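Local structure of F-BAR domain only protein 1 (Danio rerio, 5JP2) at residues E15-A21 / R265-V271; V67-V73 / D98-F104; V179-L185 / R205-L211; A189-Q195 / L226-Q231. The protein binds the endocytic protein Eps15 through its mu homology domain and may act in an early step of clathrin-mediated endocytosis. One frame throughout, in Å; residues are numbered along the deposited sequence.

Interaction 1 (E15-A21 / R265-V271); sequences ESWPVAA and RYRMSLV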
# COMPACT_ATOMS: atom_id res chain seq x y z
N GLU B 15 -10.92 27.45 -17.91
CA GLU B 15 -10.32 26.18 -18.28
C GLU B 15 -10.56 25.13 -17.20
O GLU B 15 -10.68 25.44 -16.02
CB GLU B 15 -8.82 26.33 -18.55
CG GLU B 15 -8.04 27.08 -17.50
CD GLU B 15 -6.54 26.98 -17.70
OE1 GLU B 15 -6.08 26.02 -18.34
OE2 GLU B 15 -5.80 27.87 -17.21
N SER B 16 -10.65 23.87 -17.63
CA SER B 16 -10.83 22.76 -16.70
C SER B 16 -9.60 22.62 -15.81
O SER B 16 -8.47 22.69 -16.28
CB SER B 16 -11.08 21.46 -17.46
OG SER B 16 -11.64 20.48 -16.60
N TRP B 17 -9.83 22.40 -14.52
CA TRP B 17 -8.72 22.48 -13.58
C TRP B 17 -8.25 21.09 -13.18
O TRP B 17 -9.08 20.20 -12.95
CB TRP B 17 -9.14 23.26 -12.35
CG TRP B 17 -9.68 24.62 -12.67
CD1 TRP B 17 -9.05 25.60 -13.38
CD2 TRP B 17 -10.95 25.16 -12.28
NE1 TRP B 17 -9.85 26.71 -13.46
CE2 TRP B 17 -11.02 26.47 -12.79
CE3 TRP B 17 -12.03 24.66 -11.55
CZ2 TRP B 17 -12.13 27.28 -12.59
CZ3 TRP B 17 -13.13 25.47 -11.36
CH2 TRP B 17 -13.17 26.77 -11.87
N PRO B 18 -6.94 20.87 -13.10
CA PRO B 18 -6.44 19.53 -12.76
C PRO B 18 -6.29 19.29 -11.26
O PRO B 18 -5.88 20.18 -10.51
CB PRO B 18 -5.07 19.51 -13.44
CG PRO B 18 -4.60 20.94 -13.30
CD PRO B 18 -5.84 21.79 -13.44
N VAL B 19 -6.59 18.06 -10.84
CA VAL B 19 -6.22 17.56 -9.52
C VAL B 19 -5.60 16.19 -9.70
O VAL B 19 -5.74 15.55 -10.75
CB VAL B 19 -7.40 17.49 -8.53
CG1 VAL B 19 -8.03 18.86 -8.32
CG2 VAL B 19 -8.44 16.48 -8.96
N ALA B 20 -4.90 15.73 -8.67
CA ALA B 20 -4.28 14.42 -8.67
C ALA B 20 -4.61 13.67 -7.38
O ALA B 20 -4.77 14.28 -6.32
CB ALA B 20 -2.77 14.53 -8.85
N ALA B 21 -4.69 12.35 -7.48
CA ALA B 21 -5.02 11.48 -6.37
C ALA B 21 -3.88 10.49 -6.11
O ALA B 21 -3.09 10.19 -7.00
CB ALA B 21 -6.30 10.70 -6.63
N ARG B 265 -15.88 19.45 -14.93
CA ARG B 265 -15.32 20.76 -14.62
C ARG B 265 -13.90 20.65 -14.10
O ARG B 265 -13.13 21.60 -14.21
CB ARG B 265 -16.19 21.47 -13.58
CG ARG B 265 -15.91 22.96 -13.44
CD ARG B 265 -16.36 23.74 -14.67
NE ARG B 265 -15.87 25.12 -14.69
CZ ARG B 265 -14.60 25.45 -14.90
NH1 ARG B 265 -13.68 24.52 -15.09
NH2 ARG B 265 -14.25 26.73 -14.91
N TYR B 266 -13.56 19.51 -13.53
CA TYR B 266 -12.21 19.19 -13.10
C TYR B 266 -11.77 17.94 -13.83
O TYR B 266 -12.59 17.14 -14.27
CB TYR B 266 -12.16 18.97 -11.58
CG TYR B 266 -12.58 20.16 -10.75
CD1 TYR B 266 -13.91 20.40 -10.48
CD2 TYR B 266 -11.65 21.01 -10.21
CE1 TYR B 266 -14.29 21.48 -9.73
CE2 TYR B 266 -12.02 22.08 -9.46
CZ TYR B 266 -13.34 22.31 -9.22
OH TYR B 266 -13.70 23.39 -8.48
N ARG B 267 -10.47 17.77 -13.97
CA ARG B 267 -9.96 16.55 -14.57
C ARG B 267 -8.82 16.01 -13.73
O ARG B 267 -8.09 16.75 -13.08
CB ARG B 267 -9.51 16.77 -16.02
CG ARG B 267 -8.40 17.74 -16.18
CD ARG B 267 -8.07 18.02 -17.63
NE ARG B 267 -7.23 19.20 -17.68
CZ ARG B 267 -5.95 19.20 -17.38
NH1 ARG B 267 -5.33 18.08 -17.05
NH2 ARG B 267 -5.28 20.33 -17.41
N MET B 268 -8.67 14.69 -13.77
CA MET B 268 -7.70 14.02 -12.93
C MET B 268 -6.39 13.93 -13.68
O MET B 268 -6.27 13.18 -14.65
CB MET B 268 -8.18 12.63 -12.51
CG MET B 268 -7.27 12.00 -11.49
SD MET B 268 -7.65 12.43 -9.79
CE MET B 268 -9.05 11.40 -9.57
N SER B 269 -5.40 14.70 -13.23
CA SER B 269 -4.10 14.71 -13.89
C SER B 269 -3.43 13.35 -13.80
O SER B 269 -2.72 12.96 -14.74
CB SER B 269 -3.22 15.78 -13.27
OG SER B 269 -1.91 15.73 -13.80
N LEU B 270 -3.65 12.61 -12.72
CA LEU B 270 -2.93 11.38 -12.45
C LEU B 270 -3.50 10.73 -11.20
O LEU B 270 -3.98 11.41 -10.29
CB LEU B 270 -1.44 11.71 -12.25
CG LEU B 270 -0.39 10.68 -11.88
CD1 LEU B 270 0.91 11.12 -12.49
CD2 LEU B 270 -0.25 10.65 -10.41
N VAL B 271 -3.35 9.41 -11.12
CA VAL B 271 -3.70 8.65 -9.92
C VAL B 271 -2.53 7.74 -9.62
O VAL B 271 -2.31 6.76 -10.33
CB VAL B 271 -4.98 7.84 -10.06
CG1 VAL B 271 -5.23 7.07 -8.79
CG2 VAL B 271 -6.14 8.75 -10.33
O HOH W 1 -6.01 23.16 -18.12
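Backbone hydrogen bonds tie 15-21 and 265-271 together as parallel strands. Arg267 N donates to Trp17 O (3.0 Å) and Val19 N to Arg267 O (3.0 Å). Ser269 N then reaches Val19 O at 2.6 Å, and Ala21 N reaches Leu270 O at 3.0 Å. The register slips by one at Ser269: Val19 pairs with Met268, but Ala21 with Val271. This is the one parallel pairing in the large mixed sheet of the mu homology domain. It sets the first and last strands of the domain side by side.

Charge and ring meet where the segments begin, at Arg265 and Trp17. The Arg265 guanidinium lies flat on Trp17, with CZ 3.8 Å from the centroid of the six-membered ring, a cation-pi contact. Arg265 NH1 also donates to Glu15 O (3.3 Å). Apolar contacts line the face of Trp17, Val19 and Ala21. Trp17 CE3 sits 3.3 Å from Tyr266 CE2, and Ala21 CB 3.8 Å from Met268 SD. On the face of Pro18 and Arg267, water 1 joins Glu15 OE1, Ser16 O and Arg267 NH2. Here Arg267 makes a salt bridge to an acidic side chain of the bound Eps15 peptide, and Ala20 packs on a peptide aromatic side chain.

Interaction 2 (V67-V73 / D98-F104); sequences VLSFRLV and DTKDFWF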
# COMPACT_ATOMS: atom_id res chain seq x y z
N VAL B 67 -18.33 22.78 -7.80
CA VAL B 67 -18.16 21.76 -6.77
C VAL B 67 -17.30 20.62 -7.30
O VAL B 67 -17.68 19.91 -8.23
CB VAL B 67 -19.52 21.24 -6.31
CG1 VAL B 67 -19.36 20.12 -5.30
CG2 VAL B 67 -20.34 22.36 -5.76
N LEU B 68 -16.16 20.42 -6.67
CA LEU B 68 -15.32 19.27 -6.96
C LEU B 68 -15.95 18.03 -6.35
O LEU B 68 -16.17 17.98 -5.14
CB LEU B 68 -13.92 19.52 -6.42
CG LEU B 68 -12.92 18.37 -6.52
CD1 LEU B 68 -12.82 17.90 -7.93
CD2 LEU B 68 -11.60 18.84 -6.03
N SER B 69 -16.24 17.04 -7.17
CA SER B 69 -16.96 15.85 -6.76
C SER B 69 -16.23 14.61 -7.25
O SER B 69 -15.68 14.62 -8.34
CB SER B 69 -18.37 15.86 -7.31
OG SER B 69 -19.03 14.66 -6.97
N PHE B 70 -16.20 13.55 -6.44
CA PHE B 70 -15.53 12.33 -6.86
C PHE B 70 -16.28 11.09 -6.39
O PHE B 70 -17.20 11.16 -5.59
CB PHE B 70 -14.08 12.29 -6.39
CG PHE B 70 -13.89 12.18 -4.91
CD1 PHE B 70 -13.86 10.95 -4.29
CD2 PHE B 70 -13.68 13.31 -4.15
CE1 PHE B 70 -13.67 10.83 -2.95
CE2 PHE B 70 -13.48 13.20 -2.80
CZ PHE B 70 -13.47 11.95 -2.20
N ARG B 71 -15.86 9.95 -6.92
CA ARG B 71 -16.51 8.67 -6.70
C ARG B 71 -15.48 7.61 -6.34
O ARG B 71 -14.42 7.53 -6.96
CB ARG B 71 -17.23 8.25 -7.98
CG ARG B 71 -18.18 7.11 -7.85
CD ARG B 71 -18.58 6.60 -9.23
NE ARG B 71 -19.24 7.61 -10.04
CZ ARG B 71 -20.51 7.97 -9.91
NH1 ARG B 71 -21.29 7.40 -9.00
NH2 ARG B 71 -21.00 8.90 -10.71
N LEU B 72 -15.79 6.77 -5.35
CA LEU B 72 -15.00 5.56 -5.12
C LEU B 72 -15.66 4.37 -5.80
O LEU B 72 -16.87 4.18 -5.70
CB LEU B 72 -14.86 5.27 -3.63
CG LEU B 72 -14.41 6.40 -2.72
CD1 LEU B 72 -14.49 5.91 -1.30
CD2 LEU B 72 -13.00 6.81 -3.06
N VAL B 73 -14.85 3.54 -6.46
CA VAL B 73 -15.36 2.43 -7.24
C VAL B 73 -14.63 1.16 -6.86
O VAL B 73 -13.51 1.20 -6.34
CB VAL B 73 -15.24 2.68 -8.75
CG1 VAL B 73 -16.05 3.88 -9.16
CG2 VAL B 73 -13.80 2.88 -9.11
N ASP B 98 -21.02 -1.08 -4.53
CA ASP B 98 -19.76 -1.01 -5.26
C ASP B 98 -19.29 0.41 -5.54
O ASP B 98 -18.23 0.57 -6.15
CB ASP B 98 -19.87 -1.76 -6.58
CG ASP B 98 -19.36 -3.18 -6.47
OD1 ASP B 98 -18.30 -3.37 -5.84
OD2 ASP B 98 -20.02 -4.09 -7.01
N THR B 99 -20.04 1.43 -5.13
CA THR B 99 -19.72 2.80 -5.49
C THR B 99 -20.18 3.75 -4.39
O THR B 99 -21.21 3.50 -3.76
CB THR B 99 -20.41 3.14 -6.81
OG1 THR B 99 -19.67 2.54 -7.89
CG2 THR B 99 -20.51 4.62 -7.03
N LYS B 100 -19.43 4.82 -4.16
CA LYS B 100 -19.88 5.86 -3.23
C LYS B 100 -19.37 7.22 -3.66
O LYS B 100 -18.21 7.37 -4.05
CB LYS B 100 -19.44 5.59 -1.80
CG LYS B 100 -20.37 6.27 -0.81
CD LYS B 100 -19.84 6.32 0.61
CE LYS B 100 -20.95 6.79 1.53
NZ LYS B 100 -21.81 7.80 0.86
N ASP B 101 -20.21 8.23 -3.49
CA ASP B 101 -19.95 9.58 -3.95
C ASP B 101 -19.63 10.51 -2.79
O ASP B 101 -20.15 10.37 -1.69
CB ASP B 101 -21.14 10.17 -4.71
CG ASP B 101 -21.35 9.54 -6.05
OD1 ASP B 101 -21.65 8.33 -6.11
OD2 ASP B 101 -21.18 10.24 -7.05
N PHE B 102 -18.77 11.48 -3.08
CA PHE B 102 -18.39 12.51 -2.13
C PHE B 102 -18.32 13.85 -2.84
O PHE B 102 -17.91 13.93 -4.00
CB PHE B 102 -17.05 12.19 -1.50
CG PHE B 102 -17.07 10.96 -0.66
CD1 PHE B 102 -17.43 11.02 0.67
CD2 PHE B 102 -16.74 9.73 -1.20
CE1 PHE B 102 -17.45 9.89 1.44
CE2 PHE B 102 -16.75 8.60 -0.44
CZ PHE B 102 -17.11 8.68 0.88
N TRP B 103 -18.72 14.91 -2.14
CA TRP B 103 -18.62 16.27 -2.64
C TRP B 103 -17.77 17.08 -1.68
O TRP B 103 -17.85 16.91 -0.47
CB TRP B 103 -19.99 16.93 -2.78
CG TRP B 103 -20.90 16.17 -3.66
CD1 TRP B 103 -21.21 16.45 -4.96
CD2 TRP B 103 -21.63 14.99 -3.32
NE1 TRP B 103 -22.08 15.52 -5.45
CE2 TRP B 103 -22.36 14.61 -4.46
CE3 TRP B 103 -21.74 14.22 -2.16
CZ2 TRP B 103 -23.18 13.49 -4.48
CZ3 TRP B 103 -22.56 13.11 -2.19
CH2 TRP B 103 -23.27 12.75 -3.34
N PHE B 104 -16.96 17.97 -2.22
CA PHE B 104 -16.19 18.87 -1.38
C PHE B 104 -17.06 20.01 -0.88
O PHE B 104 -17.97 20.48 -1.56
CB PHE B 104 -15.02 19.45 -2.15
CG PHE B 104 -13.79 18.63 -2.08
CD1 PHE B 104 -12.89 18.80 -1.06
CD2 PHE B 104 -13.53 17.69 -3.04
CE1 PHE B 104 -11.77 18.04 -1.01
CE2 PHE B 104 -12.41 16.93 -2.98
CZ PHE B 104 -11.53 17.11 -1.97
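Phe104, Phe102 and Phe70 lose the most surface in this contact, and all three take part in its apolar packing. Phe104 CD2 lies 3.6 Å from Leu68 CG, and its CE2 is 3.9 Å from Phe70 CE2. Phe70 takes the p rotamer, which lays its ring over the neighbouring strand. Phe102 CB sits over the face of that ring, 4.0 Å from its centroid, a CH-pi contact. The Phe70 and Phe102 rings are near parallel but slid apart, with centroids 5.5 Å from each other. Phe102 CE2 then meets Leu72 CD1 at 3.6 Å.

The backbones run antiparallel. Phe70 and Phe102 form a hydrogen-bonded pair, with both N-to-O distances at 3.0 Å. Leu72 and Lys100 form the next, and Phe104 N donates to Leu68 O at 3.0 Å. The face with Ser69, Arg71 and Asp101 carries the polar contacts. Arg71 NH1 makes a salt bridge to Asp101 OD1 (3.1 Å), which also accepts from Gln94. Ser69 OG donates to Phe102 O at 3.3 Å.

These are the two middle strands of a four-stranded antiparallel sheet, between strands 88-90 and 258-261. Phe70, Leu72 and Phe104 pack on strand 125-137 of the large mixed sheet.

Interaction 3 (V179-L185 / R205-L211); sequences VQVLLPL and RRLLWKL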
# COMPACT_ATOMS: atom_id res chain seq x y z
N VAL B 179 12.05 -7.02 -2.74
CA VAL B 179 11.62 -8.21 -2.03
C VAL B 179 12.75 -8.71 -1.13
O VAL B 179 13.86 -8.96 -1.59
CB VAL B 179 11.16 -9.31 -3.00
CG1 VAL B 179 10.60 -10.49 -2.22
CG2 VAL B 179 10.12 -8.76 -3.94
N GLN B 180 12.45 -8.86 0.15
CA GLN B 180 13.37 -9.36 1.15
C GLN B 180 12.67 -10.40 2.02
O GLN B 180 11.48 -10.31 2.29
CB GLN B 180 13.88 -8.25 2.06
CG GLN B 180 14.79 -7.25 1.42
CD GLN B 180 15.33 -6.27 2.42
OE1 GLN B 180 14.93 -6.29 3.58
NE2 GLN B 180 16.24 -5.41 2.00
N VAL B 181 13.44 -11.36 2.51
CA VAL B 181 12.94 -12.35 3.45
C VAL B 181 13.86 -12.34 4.65
O VAL B 181 15.08 -12.46 4.50
CB VAL B 181 12.87 -13.76 2.84
CG1 VAL B 181 12.37 -14.77 3.88
CG2 VAL B 181 11.98 -13.74 1.64
N LEU B 182 13.28 -12.21 5.83
CA LEU B 182 14.02 -12.03 7.07
C LEU B 182 13.69 -13.17 8.02
O LEU B 182 12.51 -13.41 8.33
CB LEU B 182 13.67 -10.69 7.71
CG LEU B 182 13.89 -9.49 6.79
CD1 LEU B 182 13.11 -8.30 7.26
CD2 LEU B 182 15.35 -9.17 6.77
N LEU B 183 14.71 -13.87 8.47
CA LEU B 183 14.58 -14.90 9.49
C LEU B 183 15.44 -14.49 10.68
O LEU B 183 16.68 -14.47 10.56
CB LEU B 183 15.00 -16.26 8.96
CG LEU B 183 15.12 -17.40 9.95
CD1 LEU B 183 13.78 -17.72 10.60
CD2 LEU B 183 15.65 -18.60 9.25
N PRO B 184 14.87 -14.13 11.83
CA PRO B 184 15.72 -13.75 12.96
C PRO B 184 16.44 -14.96 13.52
O PRO B 184 15.87 -16.05 13.62
CB PRO B 184 14.72 -13.15 13.96
CG PRO B 184 13.47 -13.79 13.65
CD PRO B 184 13.44 -14.07 12.18
N LEU B 185 17.71 -14.78 13.83
CA LEU B 185 18.56 -15.83 14.36
C LEU B 185 19.56 -15.23 15.33
O LEU B 185 20.26 -14.27 14.98
CB LEU B 185 19.28 -16.55 13.23
CG LEU B 185 20.16 -17.72 13.63
CD1 LEU B 185 19.30 -18.76 14.28
CD2 LEU B 185 20.83 -18.27 12.42
N ARG B 205 20.26 -8.98 14.13
CA ARG B 205 20.40 -10.41 14.43
C ARG B 205 19.37 -11.23 13.65
O ARG B 205 18.47 -11.86 14.20
CB ARG B 205 20.28 -10.68 15.93
CG ARG B 205 21.04 -9.72 16.80
CD ARG B 205 21.26 -10.27 18.19
NE ARG B 205 21.93 -9.31 19.06
CZ ARG B 205 23.21 -8.97 18.98
NH1 ARG B 205 23.99 -9.52 18.05
NH2 ARG B 205 23.72 -8.08 19.82
N ARG B 206 19.56 -11.25 12.33
CA ARG B 206 18.61 -11.93 11.47
C ARG B 206 19.26 -12.29 10.15
O ARG B 206 20.23 -11.67 9.71
CB ARG B 206 17.36 -11.07 11.24
CG ARG B 206 17.65 -9.75 10.61
CD ARG B 206 16.45 -8.82 10.70
NE ARG B 206 16.71 -7.57 10.00
CZ ARG B 206 15.85 -6.55 9.93
NH1 ARG B 206 14.67 -6.64 10.52
NH2 ARG B 206 16.18 -5.45 9.27
N LEU B 207 18.74 -13.35 9.54
CA LEU B 207 19.17 -13.76 8.21
C LEU B 207 18.40 -12.99 7.14
O LEU B 207 17.18 -12.81 7.25
CB LEU B 207 18.93 -15.25 8.01
CG LEU B 207 19.94 -16.19 8.61
CD1 LEU B 207 19.48 -17.60 8.34
CD2 LEU B 207 21.26 -15.93 7.97
N LEU B 208 19.11 -12.53 6.12
CA LEU B 208 18.53 -11.73 5.05
C LEU B 208 18.71 -12.39 3.70
O LEU B 208 19.84 -12.63 3.26
CB LEU B 208 19.16 -10.35 5.01
CG LEU B 208 18.75 -9.48 3.82
CD1 LEU B 208 17.26 -9.16 3.81
CD2 LEU B 208 19.55 -8.20 3.78
N TRP B 209 17.60 -12.70 3.04
CA TRP B 209 17.59 -13.05 1.63
C TRP B 209 17.07 -11.87 0.83
O TRP B 209 16.03 -11.29 1.17
CB TRP B 209 16.72 -14.27 1.35
CG TRP B 209 17.29 -15.56 1.82
CD1 TRP B 209 18.14 -16.37 1.15
CD2 TRP B 209 17.00 -16.21 3.05
NE1 TRP B 209 18.41 -17.49 1.89
CE2 TRP B 209 17.72 -17.41 3.07
CE3 TRP B 209 16.21 -15.88 4.16
CZ2 TRP B 209 17.68 -18.28 4.14
CZ3 TRP B 209 16.16 -16.75 5.20
CH2 TRP B 209 16.89 -17.94 5.19
N LYS B 210 17.75 -11.53 -0.25
CA LYS B 210 17.25 -10.57 -1.23
C LYS B 210 16.77 -11.36 -2.44
O LYS B 210 17.55 -12.10 -3.04
CB LYS B 210 18.33 -9.58 -1.65
CG LYS B 210 18.80 -8.64 -0.58
CD LYS B 210 19.71 -7.59 -1.18
CE LYS B 210 20.18 -6.58 -0.16
NZ LYS B 210 21.08 -5.57 -0.77
N LEU B 211 15.52 -11.15 -2.82
CA LEU B 211 14.91 -11.91 -3.89
C LEU B 211 14.77 -11.03 -5.12
O LEU B 211 14.66 -9.81 -5.03
CB LEU B 211 13.53 -12.41 -3.48
CG LEU B 211 13.46 -13.37 -2.29
CD1 LEU B 211 12.05 -13.80 -2.08
CD2 LEU B 211 14.32 -14.56 -2.57
O HOH W 2 13.09 -7.62 -5.58
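Strands 179-184 and 206-210 run antiparallel, 4.2 Å apart at closest approach and 163° between directions. Val181 and Trp209 form a hydrogen-bonded pair, with both N-to-O distances at 2.9 Å. In the next such pair, Leu207 N reaches Leu183 O at 2.6 Å. Leu211 N donates to Val179 O and Leu185 N to Arg205 O, each at 3.0 Å. Water 2 bridges Val179 N and Leu211 O. Arg205 and Arg206 both face Asn201 as a G1 beta bulge, and Arg205 has the positive phi (62°) this bulge needs.

The pair lies in the large mixed sheet of the mu homology domain, between strands 242-250 and 199-201. One face carries Val181, Leu183, Leu207 and Trp209. Leu183 CB meets the Trp209 ring edge at CZ3 (4.0 Å), and Trp209 and Leu207 pack on strand 223-231 of another sheet. Trp209 NE1 hydrogen-bonds to Pro196 O. On the opposite face Leu182 CD2 touches Leu208 CD1 (3.5 Å) and lies over the Arg206 guanidinium.

Interaction 4 (A189-Q195 / L226-Q231); sequences ATDLQCQ and LCASWQ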
# COMPACT_ATOMS: atom_id res chain seq x y z
N ALA B 189 24.18 -19.02 17.25
CA ALA B 189 23.95 -20.10 16.31
C ALA B 189 25.22 -20.40 15.53
O ALA B 189 26.02 -19.51 15.24
CB ALA B 189 22.81 -19.76 15.36
N THR B 190 25.42 -21.68 15.20
CA THR B 190 26.61 -22.12 14.49
C THR B 190 26.21 -23.11 13.40
O THR B 190 25.08 -23.60 13.36
CB THR B 190 27.62 -22.80 15.42
OG1 THR B 190 26.97 -23.84 16.15
CG2 THR B 190 28.19 -21.80 16.40
N ASP B 191 27.16 -23.41 12.52
CA ASP B 191 26.98 -24.39 11.44
C ASP B 191 25.89 -23.94 10.49
O ASP B 191 24.98 -24.70 10.13
CB ASP B 191 26.68 -25.78 12.01
CG ASP B 191 27.81 -26.30 12.87
OD1 ASP B 191 27.91 -25.87 14.03
OD2 ASP B 191 28.58 -27.15 12.38
N LEU B 192 26.00 -22.70 10.05
CA LEU B 192 24.99 -22.09 9.21
C LEU B 192 25.07 -22.59 7.79
O LEU B 192 26.12 -22.50 7.15
CB LEU B 192 25.17 -20.58 9.21
CG LEU B 192 24.18 -19.76 9.99
CD1 LEU B 192 24.61 -18.32 9.96
CD2 LEU B 192 22.83 -19.93 9.36
N GLN B 193 23.96 -23.07 7.28
CA GLN B 193 23.85 -23.43 5.88
C GLN B 193 22.62 -22.71 5.35
O GLN B 193 21.58 -22.72 6.00
CB GLN B 193 23.74 -24.95 5.75
CG GLN B 193 24.88 -25.64 6.47
CD GLN B 193 24.60 -27.10 6.75
OE1 GLN B 193 24.66 -27.93 5.85
NE2 GLN B 193 24.27 -27.42 8.00
N CYS B 194 22.72 -22.13 4.16
CA CYS B 194 21.60 -21.43 3.55
C CYS B 194 21.57 -21.77 2.07
O CYS B 194 22.59 -21.66 1.39
CB CYS B 194 21.71 -19.92 3.73
SG CYS B 194 21.91 -19.40 5.40
N GLN B 195 20.40 -22.12 1.58
CA GLN B 195 20.21 -22.27 0.16
C GLN B 195 18.95 -21.48 -0.18
O GLN B 195 17.88 -21.83 0.27
CB GLN B 195 20.03 -23.75 -0.17
CG GLN B 195 21.20 -24.61 0.28
CD GLN B 195 20.80 -26.07 0.49
OE1 GLN B 195 20.34 -26.74 -0.43
NE2 GLN B 195 20.95 -26.55 1.73
N LEU B 226 13.23 -21.41 -0.27
CA LEU B 226 14.52 -21.14 0.35
C LEU B 226 14.54 -21.77 1.73
O LEU B 226 13.50 -22.04 2.32
CB LEU B 226 14.79 -19.63 0.44
CG LEU B 226 13.79 -18.74 1.19
CD1 LEU B 226 14.07 -18.71 2.67
CD2 LEU B 226 13.75 -17.33 0.63
N CYS B 227 15.75 -22.00 2.25
CA CYS B 227 15.85 -22.69 3.53
C CYS B 227 17.18 -22.40 4.20
O CYS B 227 18.15 -21.97 3.56
CB CYS B 227 15.71 -24.19 3.36
SG CYS B 227 17.04 -24.84 2.44
N ALA B 228 17.22 -22.66 5.50
CA ALA B 228 18.42 -22.46 6.29
C ALA B 228 18.42 -23.44 7.44
O ALA B 228 17.36 -23.90 7.87
CB ALA B 228 18.50 -21.03 6.82
N SER B 229 19.61 -23.76 7.93
CA SER B 229 19.80 -24.66 9.05
C SER B 229 20.97 -24.18 9.89
O SER B 229 21.87 -23.52 9.38
CB SER B 229 20.06 -26.09 8.61
OG SER B 229 21.23 -26.12 7.82
N TRP B 230 20.95 -24.52 11.17
CA TRP B 230 22.01 -24.13 12.09
C TRP B 230 21.99 -25.07 13.29
O TRP B 230 21.14 -25.95 13.40
CB TRP B 230 21.82 -22.68 12.52
CG TRP B 230 20.52 -22.45 13.21
CD1 TRP B 230 20.28 -22.51 14.54
CD2 TRP B 230 19.28 -22.12 12.59
NE1 TRP B 230 18.96 -22.25 14.80
CE2 TRP B 230 18.32 -22.00 13.61
CE3 TRP B 230 18.88 -21.91 11.27
CZ2 TRP B 230 17.00 -21.68 13.35
CZ3 TRP B 230 17.58 -21.60 11.02
CH2 TRP B 230 16.65 -21.49 12.06
N GLN B 231 22.94 -24.86 14.20
CA GLN B 231 23.01 -25.61 15.44
C GLN B 231 22.94 -24.62 16.58
O GLN B 231 23.50 -23.52 16.49
CB GLN B 231 24.30 -26.42 15.58
CG GLN B 231 24.34 -27.68 14.73
CD GLN B 231 25.71 -28.31 14.72
OE1 GLN B 231 26.58 -27.92 15.49
NE2 GLN B 231 25.93 -29.23 13.79
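Asp191 sets the shape of this antiparallel contact. Its phi and psi of 63° and 50° turn the chain, and a beta bulge results. Thr190 pairs with Gln231 before it, and Gln193 with Ser229 after it, so the register shifts by one. Thr190 is in the p rotamer, and its OG1 donates to Asp191 OD1 at 3.1 Å.

Gln193 and Gln195 share the m, t conformation for chi1 and chi2. Both point to the same face as Cys227 and Ser229, each in p. Gln195 CB comes 4.1 Å from Cys227 SG. Cys194 and Ala228 share the opposite face. Cys194, in m, places SG 4.0 Å from Ala228 CB. Leu192 has a chi1 of -106°, between wells, and its CD2 reaches Trp230 CB at 4.3 Å. Trp230 is in p, and its ring leads away from 189-195. Ala189 CB still lies 3.8 Å from its CD1. The ring packs on Leu183 and Leu185.

Strand 192-195 is the edge of a four-stranded antiparallel sheet. Strand 157-166 flanks 223-231 on its other side. Six backbone hydrogen bonds join 189-195 to 226-231. The shortest, Gln231 N to Thr190 O, is 2.6 Å. Gln195 N to Cys227 O is 3.0 Å. Cohesion therefore rests mainly on the backbone, with a polar outer face and an inner side that adds apolar contacts towards the large sheet.

The four contacts fall into two groups at opposite ends of an elongated domain. Interactions 1 and 2 have centres 14 Å apart and touch where Tyr266 CG meets Leu68 CD1 at 3.6 Å. Interactions 3 and 4 are 12 Å apart between centres, and Leu185 CD1 lies 3.4 Å from Trp230 CE2. Their segments alternate along the chain, so the chain passes from the large sheet to the four-stranded one, back, and over again. Interactions 1 and 3 lie in the same large sheet, yet their centres are 42 Å apart. The bound Eps15 peptide touches interaction 1, whose nearest atoms lie about 21 Å from interaction 3 and about 31 Å from interaction 4.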